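Local coordinates for protein acetyl-CoA C-acetyltransferase (Syntrophomonas wolfei subsp. wolfei, PDB 7N7Z) that probably joins two acetyl-CoA molecules into acetoacetyl-CoA, and runs the reverse cleavage, as a tetrameric biosynthetic-type thiolase, at residues B[120-125]-B[145-150]; B[196-201]-B[348-353]; B[127-130]-B[135-138]. All blocks are in the same frame, centred on the assembly; numbering follows the deposited sequence.

Interaction 1. Residues B[120-125]-B[145-150]; sequences ESMSNI and DAMLSD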
ATOM      1  N   GLU B 120      -3.124 -19.383  14.727  1.00 30.95           N
ATOM      2  CA  GLU B 120      -2.557 -18.056  14.516  1.00 31.38           C
ATOM      3  C   GLU B 120      -1.280 -18.227  13.708  1.00 31.20           C
ATOM      4  O   GLU B 120      -0.316 -18.826  14.194  1.00 33.58           O
ATOM      5  CB  GLU B 120      -2.274 -17.349  15.838  1.00 32.56           C
ATOM      6  CG  GLU B 120      -2.193 -15.834  15.713  1.00 37.12           C
ATOM      7  CD  GLU B 120      -3.503 -15.219  15.270  1.00 35.67           C
ATOM      8  OE1 GLU B 120      -4.515 -15.418  15.972  1.00 36.26           O
ATOM      9  OE2 GLU B 120      -3.525 -14.544  14.219  1.00 40.72           O
ATOM     10  N   SER B 121      -1.279 -17.721  12.479  1.00 29.42           N
ATOM     11  CA  SER B 121      -0.090 -17.689  11.632  1.00 28.94           C
ATOM     12  C   SER B 121       0.389 -16.242  11.610  1.00 30.09           C
ATOM     13  O   SER B 121       0.124 -15.488  10.671  1.00 30.31           O
ATOM     14  CB  SER B 121      -0.390 -18.220  10.232  1.00 29.25           C
ATOM     15  OG  SER B 121       0.682 -17.948   9.345  1.00 32.67           O
ATOM     16  N   MET B 122       1.095 -15.849  12.673  1.00 29.63           N
ATOM     17  CA  MET B 122       1.519 -14.461  12.809  1.00 33.71           C
ATOM     18  C   MET B 122       2.564 -14.080  11.770  1.00 30.44           C
ATOM     19  O   MET B 122       2.723 -12.890  11.478  1.00 30.12           O
ATOM     20  CB  MET B 122       2.059 -14.197  14.222  1.00 35.99           C
ATOM     21  CG  MET B 122       1.344 -14.976  15.326  1.00 33.79           C
ATOM     22  SD  MET B 122       2.020 -14.728  16.982  1.00 40.07           S
ATOM     23  CE  MET B 122       1.761 -12.974  17.223  1.00 37.82           C
ATOM     24  N   SER B 123       3.264 -15.061  11.199  1.00 28.73           N
ATOM     25  CA  SER B 123       4.197 -14.780  10.117  1.00 30.91           C
ATOM     26  C   SER B 123       3.492 -14.288   8.860  1.00 30.17           C
ATOM     27  O   SER B 123       4.126 -13.627   8.029  1.00 30.69           O
ATOM     28  CB  SER B 123       5.010 -16.033   9.786  1.00 31.69           C
ATOM     29  OG  SER B 123       5.665 -16.540  10.936  1.00 31.20           O
ATOM     30  N   ASN B 124       2.201 -14.593   8.701  1.00 32.68           N
ATOM     31  CA  ASN B 124       1.456 -14.247   7.496  1.00 30.62           C
ATOM     32  C   ASN B 124       0.319 -13.268   7.775  1.00 29.27           C
ATOM     33  O   ASN B 124      -0.630 -13.184   6.988  1.00 28.87           O
ATOM     34  CB  ASN B 124       0.910 -15.513   6.830  1.00 28.01           C
ATOM     35  CG  ASN B 124       1.991 -16.313   6.130  1.00 30.97           C
ATOM     36  OD1 ASN B 124       2.487 -15.916   5.074  1.00 29.67           O
ATOM     37  ND2 ASN B 124       2.362 -17.446   6.716  1.00 27.46           N
ATOM     38  N   ILE B 125       0.391 -12.527   8.873  1.00 28.49           N
ATOM     39  CA  ILE B 125      -0.577 -11.445   9.091  1.00 30.37           C
ATOM     40  C   ILE B 125      -0.282 -10.319   8.105  1.00 25.52           C
ATOM     41  O   ILE B 125       0.877  -9.879   8.002  1.00 27.91           O
ATOM     42  CB  ILE B 125      -0.506 -10.948  10.538  1.00 28.66           C
ATOM     43  CG1 ILE B 125      -0.988 -12.039  11.500  1.00 28.81           C
ATOM     44  CG2 ILE B 125      -1.351  -9.694  10.713  1.00 31.44           C
ATOM     45  CD1 ILE B 125      -0.677 -11.753  12.958  1.00 31.32           C
ATOM     46  N   ASP B 145       1.138  -2.426  10.591  1.00 32.12           N
ATOM     47  CA  ASP B 145       1.345  -3.829  10.931  1.00 34.18           C
ATOM     48  C   ASP B 145       0.152  -4.292  11.758  1.00 30.91           C
ATOM     49  O   ASP B 145       0.029  -3.939  12.935  1.00 30.86           O
ATOM     50  CB  ASP B 145       2.656  -4.005  11.692  1.00 30.79           C
ATOM     51  CG  ASP B 145       2.995  -5.462  11.938  1.00 33.12           C
ATOM     52  OD1 ASP B 145       2.087  -6.310  11.820  1.00 30.84           O
ATOM     53  OD2 ASP B 145       4.167  -5.758  12.246  1.00 30.29           O
ATOM     54  N   ALA B 146      -0.735  -5.078  11.142  1.00 32.22           N
ATOM     55  CA  ALA B 146      -1.973  -5.462  11.814  1.00 31.87           C
ATOM     56  C   ALA B 146      -1.709  -6.294  13.062  1.00 33.54           C
ATOM     57  O   ALA B 146      -2.477  -6.221  14.028  1.00 31.97           O
ATOM     58  CB  ALA B 146      -2.876  -6.229  10.850  1.00 33.05           C
ATOM     59  N   MET B 147      -0.642  -7.097  13.062  1.00 32.67           N
ATOM     60  CA  MET B 147      -0.313  -7.870  14.255  1.00 31.64           C
ATOM     61  C   MET B 147      -0.140  -6.962  15.464  1.00 36.54           C
ATOM     62  O   MET B 147      -0.401  -7.379  16.599  1.00 37.46           O
ATOM     63  CB  MET B 147       0.958  -8.688  14.019  1.00 33.14           C
ATOM     64  CG  MET B 147       1.400  -9.523  15.220  1.00 32.03           C
ATOM     65  SD  MET B 147       3.187  -9.690  15.354  1.00 45.17           S
ATOM     66  CE  MET B 147       3.591 -10.329  13.734  1.00 31.33           C
ATOM     67  N   LEU B 148       0.296  -5.724  15.244  1.00 34.26           N
ATOM     68  CA  LEU B 148       0.455  -4.759  16.325  1.00 38.24           C
ATOM     69  C   LEU B 148      -0.813  -3.931  16.518  1.00 37.86           C
ATOM     70  O   LEU B 148      -1.394  -3.916  17.608  1.00 37.53           O
ATOM     71  CB  LEU B 148       1.653  -3.848  16.037  1.00 37.82           C
ATOM     72  CG  LEU B 148       2.999  -4.543  15.830  1.00 36.59           C
ATOM     73  CD1 LEU B 148       4.075  -3.514  15.531  1.00 43.90           C
ATOM     74  CD2 LEU B 148       3.373  -5.375  17.044  1.00 37.96           C
ATOM     75  N   SER B 149      -1.261  -3.253  15.458  1.00 38.94           N
ATOM     76  CA  SER B 149      -2.354  -2.297  15.598  1.00 39.99           C
ATOM     77  C   SER B 149      -3.676  -2.980  15.915  1.00 39.33           C
ATOM     78  O   SER B 149      -4.512  -2.407  16.623  1.00 43.92           O
ATOM     79  CB  SER B 149      -2.481  -1.461  14.321  1.00 39.33           C
ATOM     80  OG  SER B 149      -2.802  -2.271  13.202  1.00 39.09           O
ATOM     81  N   ASP B 150      -3.887  -4.195  15.408  1.00 34.98           N
ATOM     82  CA  ASP B 150      -5.133  -4.921  15.616  1.00 37.51           C
ATOM     83  C   ASP B 150      -4.990  -6.059  16.619  1.00 37.89           C
ATOM     84  O   ASP B 150      -5.921  -6.855  16.771  1.00 33.43           O
ATOM     85  CB  ASP B 150      -5.647  -5.472  14.283  1.00 36.85           C
ATOM     86  CG  ASP B 150      -6.380  -4.430  13.455  1.00 37.38           C
ATOM     87  OD1 ASP B 150      -6.704  -3.346  13.987  1.00 33.74           O
ATOM     88  OD2 ASP B 150      -6.632  -4.700  12.262  1.00 36.36           O
TER
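Met147 meets Met122 and Ile125 with different parts of its chain. Met147 CB lies 3.6 Å from Ile125 CD1. At the far end, the terminal methyl Met147 CE sits 3.5 Å from the backbone oxygen Met122 O. The two methionines cross at about a right angle, Met122 CE lying 4.0 Å from Met147 CG and equally far from the sulfur. Met147 starts out with CG anti to the backbone N (chi1 179°), then bends at chi2 and chi3, which brings CE against Met122 O and CB. Ile125 offers two branches: CD1 reaches the methionine stem, and CG2 spans the first residues of the helix, 3.8 Å from Ala146 CB and 3.6 Å from Met147 N. The side chain of Met122 also comes about 6 Å from that of His358, a predicted catalytic base.

Behind this apolar layer, polar groups fix the backbones. Asp145 is the N-cap of helix 146-152, its OD1 taking a weak bond from Met147 N, and the same carboxylate forms a salt bridge with Arg133 of the second subunit. That arginine also donates to Ile125 O, thereby tying together both sides of the contact. Ser121 OG lies in the amide plane of Asn124 and takes a nearly straight bond (166°) from Asn124 ND2, closing the 121-124 turn. The segments themselves thus meet by van der Waals contact alone, with the polar ties kept to the margins.

Interaction 2. Residues B[196-201]-B[348-353]; sequences EGIFDR and NHNGSG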
ATOM      1  N   GLU B 196      13.585 -34.419  24.236  1.00 38.51           N
ATOM      2  CA  GLU B 196      13.218 -35.719  24.783  1.00 40.77           C
ATOM      3  C   GLU B 196      11.948 -36.286  24.162  1.00 39.83           C
ATOM      4  O   GLU B 196      11.599 -37.435  24.453  1.00 37.79           O
ATOM      5  CB  GLU B 196      13.046 -35.617  26.300  1.00 45.12           C
ATOM      6  CG  GLU B 196      14.342 -35.321  27.044  1.00 49.10           C
ATOM      7  CD  GLU B 196      14.124 -35.049  28.521  1.00 55.60           C
ATOM      8  OE1 GLU B 196      12.954 -34.902  28.935  1.00 58.51           O
ATOM      9  OE2 GLU B 196      15.124 -34.990  29.268  1.00 54.94           O
ATOM     10  N   GLY B 197      11.254 -35.519  23.322  1.00 39.17           N
ATOM     11  CA  GLY B 197      10.075 -36.021  22.648  1.00 37.27           C
ATOM     12  C   GLY B 197       8.815 -36.023  23.479  1.00 37.75           C
ATOM     13  O   GLY B 197       7.891 -36.785  23.177  1.00 37.87           O
ATOM     14  N   ILE B 198       8.741 -35.188  24.516  1.00 38.31           N
ATOM     15  CA  ILE B 198       7.551 -35.171  25.360  1.00 38.77           C
ATOM     16  C   ILE B 198       6.341 -34.659  24.587  1.00 36.03           C
ATOM     17  O   ILE B 198       5.200 -35.015  24.904  1.00 33.55           O
ATOM     18  CB  ILE B 198       7.817 -34.332  26.627  1.00 38.30           C
ATOM     19  CG1 ILE B 198       8.812 -35.070  27.532  1.00 43.01           C
ATOM     20  CG2 ILE B 198       6.505 -34.024  27.353  1.00 37.76           C
ATOM     21  CD1 ILE B 198       8.964 -34.485  28.924  1.00 48.15           C
ATOM     22  N   PHE B 199       6.559 -33.826  23.572  1.00 36.89           N
ATOM     23  CA  PHE B 199       5.472 -33.264  22.778  1.00 37.03           C
ATOM     24  C   PHE B 199       5.142 -34.093  21.544  1.00 35.05           C
ATOM     25  O   PHE B 199       4.282 -33.686  20.756  1.00 35.28           O
ATOM     26  CB  PHE B 199       5.823 -31.836  22.340  1.00 36.53           C
ATOM     27  CG  PHE B 199       6.074 -30.891  23.482  1.00 32.16           C
ATOM     28  CD1 PHE B 199       5.105 -30.675  24.447  1.00 34.36           C
ATOM     29  CD2 PHE B 199       7.276 -30.215  23.582  1.00 36.06           C
ATOM     30  CE1 PHE B 199       5.334 -29.804  25.495  1.00 36.63           C
ATOM     31  CE2 PHE B 199       7.511 -29.341  24.627  1.00 39.34           C
ATOM     32  CZ  PHE B 199       6.537 -29.135  25.585  1.00 41.40           C
ATOM     33  N   ASP B 200       5.793 -35.243  21.356  1.00 36.43           N
ATOM     34  CA  ASP B 200       5.602 -36.005  20.126  1.00 37.84           C
ATOM     35  C   ASP B 200       4.177 -36.535  20.010  1.00 35.39           C
ATOM     36  O   ASP B 200       3.622 -36.599  18.906  1.00 34.36           O
ATOM     37  CB  ASP B 200       6.608 -37.154  20.063  1.00 38.58           C
ATOM     38  CG  ASP B 200       8.005 -36.686  19.702  1.00 42.35           C
ATOM     39  OD1 ASP B 200       8.178 -35.477  19.432  1.00 44.01           O
ATOM     40  OD2 ASP B 200       8.930 -37.524  19.688  1.00 45.55           O
ATOM     41  N   ARG B 201       3.566 -36.917  21.133  1.00 32.74           N
ATOM     42  CA  ARG B 201       2.225 -37.492  21.082  1.00 36.13           C
ATOM     43  C   ARG B 201       1.201 -36.463  20.615  1.00 31.61           C
ATOM     44  O   ARG B 201       0.382 -36.745  19.733  1.00 31.45           O
ATOM     45  CB  ARG B 201       1.836 -38.043  22.452  1.00 35.76           C
ATOM     46  CG  ARG B 201       2.699 -39.192  22.936  1.00 37.07           C
ATOM     47  CD  ARG B 201       2.593 -39.358  24.444  1.00 37.60           C
ATOM     48  NE  ARG B 201       3.096 -38.186  25.154  1.00 35.83           N
ATOM     49  CZ  ARG B 201       2.596 -37.714  26.290  1.00 39.53           C
ATOM     50  NH1 ARG B 201       1.574 -38.298  26.894  1.00 39.69           N
ATOM     51  NH2 ARG B 201       3.135 -36.626  26.831  1.00 39.32           N
ATOM     52  N   ASN B 348       3.272 -25.924  34.443  1.00 41.02           N
ATOM     53  CA  ASN B 348       4.205 -25.666  33.352  1.00 42.11           C
ATOM     54  C   ASN B 348       5.490 -26.484  33.517  1.00 41.69           C
ATOM     55  O   ASN B 348       6.554 -25.941  33.791  1.00 40.70           O
ATOM     56  CB  ASN B 348       4.543 -24.173  33.288  1.00 41.37           C
ATOM     57  CG  ASN B 348       3.318 -23.311  33.066  1.00 41.99           C
ATOM     58  OD1 ASN B 348       2.337 -23.752  32.468  1.00 42.34           O
ATOM     59  ND2 ASN B 348       3.365 -22.076  33.549  1.00 41.60           N
ATOM     60  N   HIS B 349       5.367 -27.805  33.341  1.00 39.60           N
ATOM     61  CA  HIS B 349       6.521 -28.678  33.539  1.00 41.79           C
ATOM     62  C   HIS B 349       7.514 -28.578  32.389  1.00 41.02           C
ATOM     63  O   HIS B 349       8.720 -28.755  32.594  1.00 41.08           O
ATOM     64  CB  HIS B 349       6.063 -30.128  33.686  1.00 41.58           C
ATOM     65  CG  HIS B 349       5.529 -30.466  35.043  1.00 42.80           C
ATOM     66  ND1 HIS B 349       4.712 -31.552  35.269  1.00 41.01           N
ATOM     67  CD2 HIS B 349       5.698 -29.865  36.245  1.00 43.85           C
ATOM     68  CE1 HIS B 349       4.398 -31.605  36.551  1.00 43.11           C
ATOM     69  NE2 HIS B 349       4.984 -30.593  37.165  1.00 43.59           N
ATOM     70  N   ASN B 350       7.032 -28.301  31.182  1.00 37.27           N
ATOM     71  CA  ASN B 350       7.822 -28.412  29.964  1.00 41.32           C
ATOM     72  C   ASN B 350       7.913 -27.078  29.236  1.00 39.28           C
ATOM     73  O   ASN B 350       7.931 -27.021  28.005  1.00 37.64           O
ATOM     74  CB  ASN B 350       7.232 -29.485  29.053  1.00 42.30           C
ATOM     75  CG  ASN B 350       7.094 -30.828  29.748  1.00 42.07           C
ATOM     76  OD1 ASN B 350       8.033 -31.311  30.381  1.00 40.07           O
ATOM     77  ND2 ASN B 350       5.917 -31.433  29.638  1.00 40.43           N
ATOM     78  N   GLY B 351       7.987 -25.990  29.990  1.00 38.95           N
ATOM     79  CA  GLY B 351       8.024 -24.667  29.412  1.00 40.33           C
ATOM     80  C   GLY B 351       6.648 -24.189  28.986  1.00 40.64           C
ATOM     81  O   GLY B 351       5.705 -24.962  28.824  1.00 39.46           O
ATOM     82  N   SER B 352       6.539 -22.874  28.807  1.00 41.20           N
ATOM     83  CA  SER B 352       5.280 -22.267  28.396  1.00 38.78           C
ATOM     84  C   SER B 352       5.532 -21.176  27.361  1.00 38.77           C
ATOM     85  O   SER B 352       6.444 -21.298  26.537  1.00 38.62           O
ATOM     86  CB  SER B 352       4.536 -21.711  29.613  1.00 40.89           C
ATOM     87  OG  SER B 352       3.169 -21.488  29.311  1.00 43.36           O
ATOM     88  N   GLY B 353       4.735 -20.105  27.398  1.00 41.24           N
ATOM     89  CA  GLY B 353       4.818 -19.091  26.361  1.00 36.76           C
ATOM     90  C   GLY B 353       6.200 -18.488  26.202  1.00 37.41           C
ATOM     91  O   GLY B 353       6.604 -18.138  25.089  1.00 37.30           O
TER
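The ring of Phe199 and the side-chain amide of Asn350 stand almost perpendicular, their planes 89° apart. At the ring's edge, in its plane, lies the backbone oxygen Asn350 O, 3.5 Å from Phe199 CZ, so it faces the slightly positive C-H rim. Asn350 CB comes to the same corner of the ring, 3.6 Å from Phe199 CZ. Ile198 lies over one face of the Asn350 amide, its CG2 above the ND2 end at 3.5 Å from Asn350 ND2, and its CD1 above the other end, 3.6 Å from Asn350 OD1. A chi1 of -70° sets Ile198 CG1 beside the backbone N and CG2 beside the carbonyl carbon, which lets both branches lie over the amide. Were Ile198 an alanine, both arms would be gone, and the Asn350 amide would probably lose the cover on that face and be freer to turn away from Glu374, to which it makes a weak bond.

Ala193 of helix 176-196 touches all three of these side chains, and Ile198 also rests on Glu374 and Arg377 of helix 360-378. Within 196-201, the guanidinium of Arg201 meets Ile198 O at its edge, NH2 donating over 3.3 Å in the carbonyl plane; its NH1 makes a salt bridge with Glu376.

Gly197 ends helix 176-196 in a Schellman motif, with positive phi, and starts the type I turn to Asp200. This helix-terminating turn of the N-terminal thiolase domain packs against the loop before helix 353-356 in the C-terminal domain, a junction between the two related halves of the thiolase fold, away from the predicted catalytic residues.

Interaction 3. Residues B[127-130]-B[135-138]; sequences YLLQ and GYRM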
ATOM      1  N   TYR B 127      -0.399  -6.470   6.190  1.00 29.07           N
ATOM      2  CA  TYR B 127      -0.401  -5.061   6.547  1.00 26.94           C
ATOM      3  C   TYR B 127      -1.669  -4.415   6.000  1.00 26.75           C
ATOM      4  O   TYR B 127      -2.245  -4.885   5.015  1.00 25.67           O
ATOM      5  CB  TYR B 127       0.837  -4.350   5.994  1.00 28.33           C
ATOM      6  CG  TYR B 127       2.059  -4.446   6.883  1.00 29.26           C
ATOM      7  CD1 TYR B 127       2.581  -5.679   7.256  1.00 29.10           C
ATOM      8  CD2 TYR B 127       2.692  -3.301   7.347  1.00 29.85           C
ATOM      9  CE1 TYR B 127       3.700  -5.764   8.068  1.00 29.72           C
ATOM     10  CE2 TYR B 127       3.810  -3.376   8.158  1.00 31.59           C
ATOM     11  CZ  TYR B 127       4.309  -4.606   8.515  1.00 31.95           C
ATOM     12  OH  TYR B 127       5.421  -4.676   9.324  1.00 31.93           O
ATOM     13  N   LEU B 128      -2.097  -3.331   6.642  1.00 27.84           N
ATOM     14  CA  LEU B 128      -3.343  -2.660   6.297  1.00 26.37           C
ATOM     15  C   LEU B 128      -3.081  -1.298   5.667  1.00 29.56           C
ATOM     16  O   LEU B 128      -2.145  -0.591   6.054  1.00 29.15           O
ATOM     17  CB  LEU B 128      -4.229  -2.466   7.532  1.00 28.33           C
ATOM     18  CG  LEU B 128      -4.342  -3.619   8.527  1.00 29.83           C
ATOM     19  CD1 LEU B 128      -4.987  -3.124   9.813  1.00 31.54           C
ATOM     20  CD2 LEU B 128      -5.132  -4.771   7.933  1.00 28.44           C
ATOM     21  N   LEU B 129      -3.926  -0.935   4.704  1.00 30.28           N
ATOM     22  CA  LEU B 129      -3.999   0.418   4.157  1.00 28.83           C
ATOM     23  C   LEU B 129      -5.376   0.963   4.531  1.00 27.63           C
ATOM     24  O   LEU B 129      -6.374   0.663   3.869  1.00 28.83           O
ATOM     25  CB  LEU B 129      -3.779   0.424   2.649  1.00 27.33           C
ATOM     26  CG  LEU B 129      -2.398  -0.022   2.165  1.00 30.62           C
ATOM     27  CD1 LEU B 129      -2.358  -0.063   0.644  1.00 32.40           C
ATOM     28  CD2 LEU B 129      -1.312   0.896   2.706  1.00 34.12           C
ATOM     29  N   GLN B 130      -5.424   1.761   5.600  1.00 26.38           N
ATOM     30  CA  GLN B 130      -6.708   2.167   6.164  1.00 28.61           C
ATOM     31  C   GLN B 130      -7.450   3.132   5.245  1.00 31.34           C
ATOM     32  O   GLN B 130      -8.677   3.055   5.121  1.00 34.11           O
ATOM     33  CB  GLN B 130      -6.495   2.787   7.546  1.00 29.16           C
ATOM     34  CG  GLN B 130      -7.770   2.987   8.354  1.00 30.75           C
ATOM     35  CD  GLN B 130      -8.483   1.684   8.669  1.00 36.31           C
ATOM     36  OE1 GLN B 130      -8.172   1.015   9.657  1.00 36.31           O
ATOM     37  NE2 GLN B 130      -9.451   1.321   7.834  1.00 31.15           N
ATOM     38  N   GLY B 135      -9.304   6.982  -0.130  1.00 31.19           N
ATOM     39  CA  GLY B 135      -8.148   7.713  -0.605  1.00 30.09           C
ATOM     40  C   GLY B 135      -7.492   8.530   0.491  1.00 29.97           C
ATOM     41  O   GLY B 135      -8.143   9.026   1.418  1.00 31.17           O
ATOM     42  N   TYR B 136      -6.170   8.670   0.390  1.00 30.81           N
ATOM     43  CA  TYR B 136      -5.426   9.540   1.290  1.00 33.50           C
ATOM     44  C   TYR B 136      -5.546  11.008   0.906  1.00 29.90           C
ATOM     45  O   TYR B 136      -5.123  11.871   1.682  1.00 29.31           O
ATOM     46  CB  TYR B 136      -3.951   9.126   1.315  1.00 32.31           C
ATOM     47  CG  TYR B 136      -3.716   7.738   1.869  1.00 33.93           C
ATOM     48  CD1 TYR B 136      -3.980   6.610   1.102  1.00 32.38           C
ATOM     49  CD2 TYR B 136      -3.230   7.554   3.156  1.00 36.82           C
ATOM     50  CE1 TYR B 136      -3.768   5.339   1.604  1.00 35.24           C
ATOM     51  CE2 TYR B 136      -3.015   6.287   3.666  1.00 35.37           C
ATOM     52  CZ  TYR B 136      -3.286   5.183   2.886  1.00 36.06           C
ATOM     53  OH  TYR B 136      -3.074   3.917   3.388  1.00 34.45           O
ATOM     54  N   ARG B 137      -6.110  11.306  -0.264  1.00 32.06           N
ATOM     55  CA  ARG B 137      -6.372  12.675  -0.696  1.00 30.95           C
ATOM     56  C   ARG B 137      -5.084  13.481  -0.832  1.00 31.76           C
ATOM     57  O   ARG B 137      -4.743  13.931  -1.931  1.00 31.13           O
ATOM     58  CB  ARG B 137      -7.332  13.369   0.276  1.00 33.43           C
ATOM     59  CG  ARG B 137      -8.443  12.473   0.832  1.00 34.26           C
ATOM     60  CD  ARG B 137      -9.210  11.741  -0.266  1.00 36.06           C
ATOM     61  NE  ARG B 137      -9.828  12.653  -1.222  1.00 39.77           N
ATOM     62  CZ  ARG B 137     -10.554  12.267  -2.264  1.00 39.46           C
ATOM     63  NH1 ARG B 137     -10.772  10.987  -2.519  1.00 33.48           N
ATOM     64  NH2 ARG B 137     -11.074  13.189  -3.069  1.00 37.67           N
ATOM     65  N   MET B 138      -4.373  13.685   0.274  1.00 29.31           N
ATOM     66  CA  MET B 138      -3.103  14.397   0.246  1.00 31.72           C
ATOM     67  C   MET B 138      -2.362  14.115   1.545  1.00 32.56           C
ATOM     68  O   MET B 138      -2.978  13.881   2.587  1.00 33.56           O
ATOM     69  CB  MET B 138      -3.302  15.907   0.058  1.00 36.83           C
ATOM     70  CG  MET B 138      -2.001  16.684  -0.105  1.00 32.77           C
ATOM     71  SD  MET B 138      -2.229  18.333  -0.800  1.00 52.43           S
ATOM     72  CE  MET B 138      -2.278  19.322   0.693  1.00 52.03           C
TER
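Tyr136 reaches Leu129 with its phenol oxygen, and the van der Waals contacts with Leu129 all fall on that one polar atom. Leu129 CB and CD2 each lie 3.6 Å from Tyr136 OH, the two side chains crossing at about a right angle. With CG anti to the carbonyl carbon (chi1 -64°), the tyrosine extends its ring from the loop back to the end of strand 127-129.

Gln130 N, at 3.9 Å from Tyr136 OH, is too far for a hydrogen bond. The hydroxyl is buried here and has no hydrogen-bonding partner in the model.

Both segments belong to the hairpin of strands 127-129 and 141-145, which projects from the body of the subunit into the tetramer, as the tetramerisation loop does in biosynthetic thiolases. Residues 127-129 pair antiparallel with a strand of the second subunit, so the small sheet continues across that interface.

The aromatic contacts are between chains: Tyr136 meets the ring of Tyr127 of the third subunit, with the planes about 35° apart. Packing with the fourth subunit sets Leu129 against Leu129 of that chain and Tyr136 against its Ala132, while backbone hydrogen bonds link Tyr136 and Arg137 to the same neighbour.

Along the chain, interaction 3 is nested inside the loop that interaction 1 closes, and interaction 2 follows both. Interactions 1 and 3 have centres 18 Å apart and touch directly: Leu128, on strand 127-129, packs on Ala146, Ser149 and Asp150 of helix 146-152. Interaction 1 thus lies at the root of the projecting hairpin, where it rejoins the body, and interaction 3 lies farther out among the other subunits. Interaction 2, 26 Å from interaction 1 and 44 Å from interaction 3 between centres, lies across the chain's centre from interaction 3. Interactions 1 and 3 probably help hold the hairpin that meets the other subunits, whereas interaction 2 packs the two halves of one subunit together.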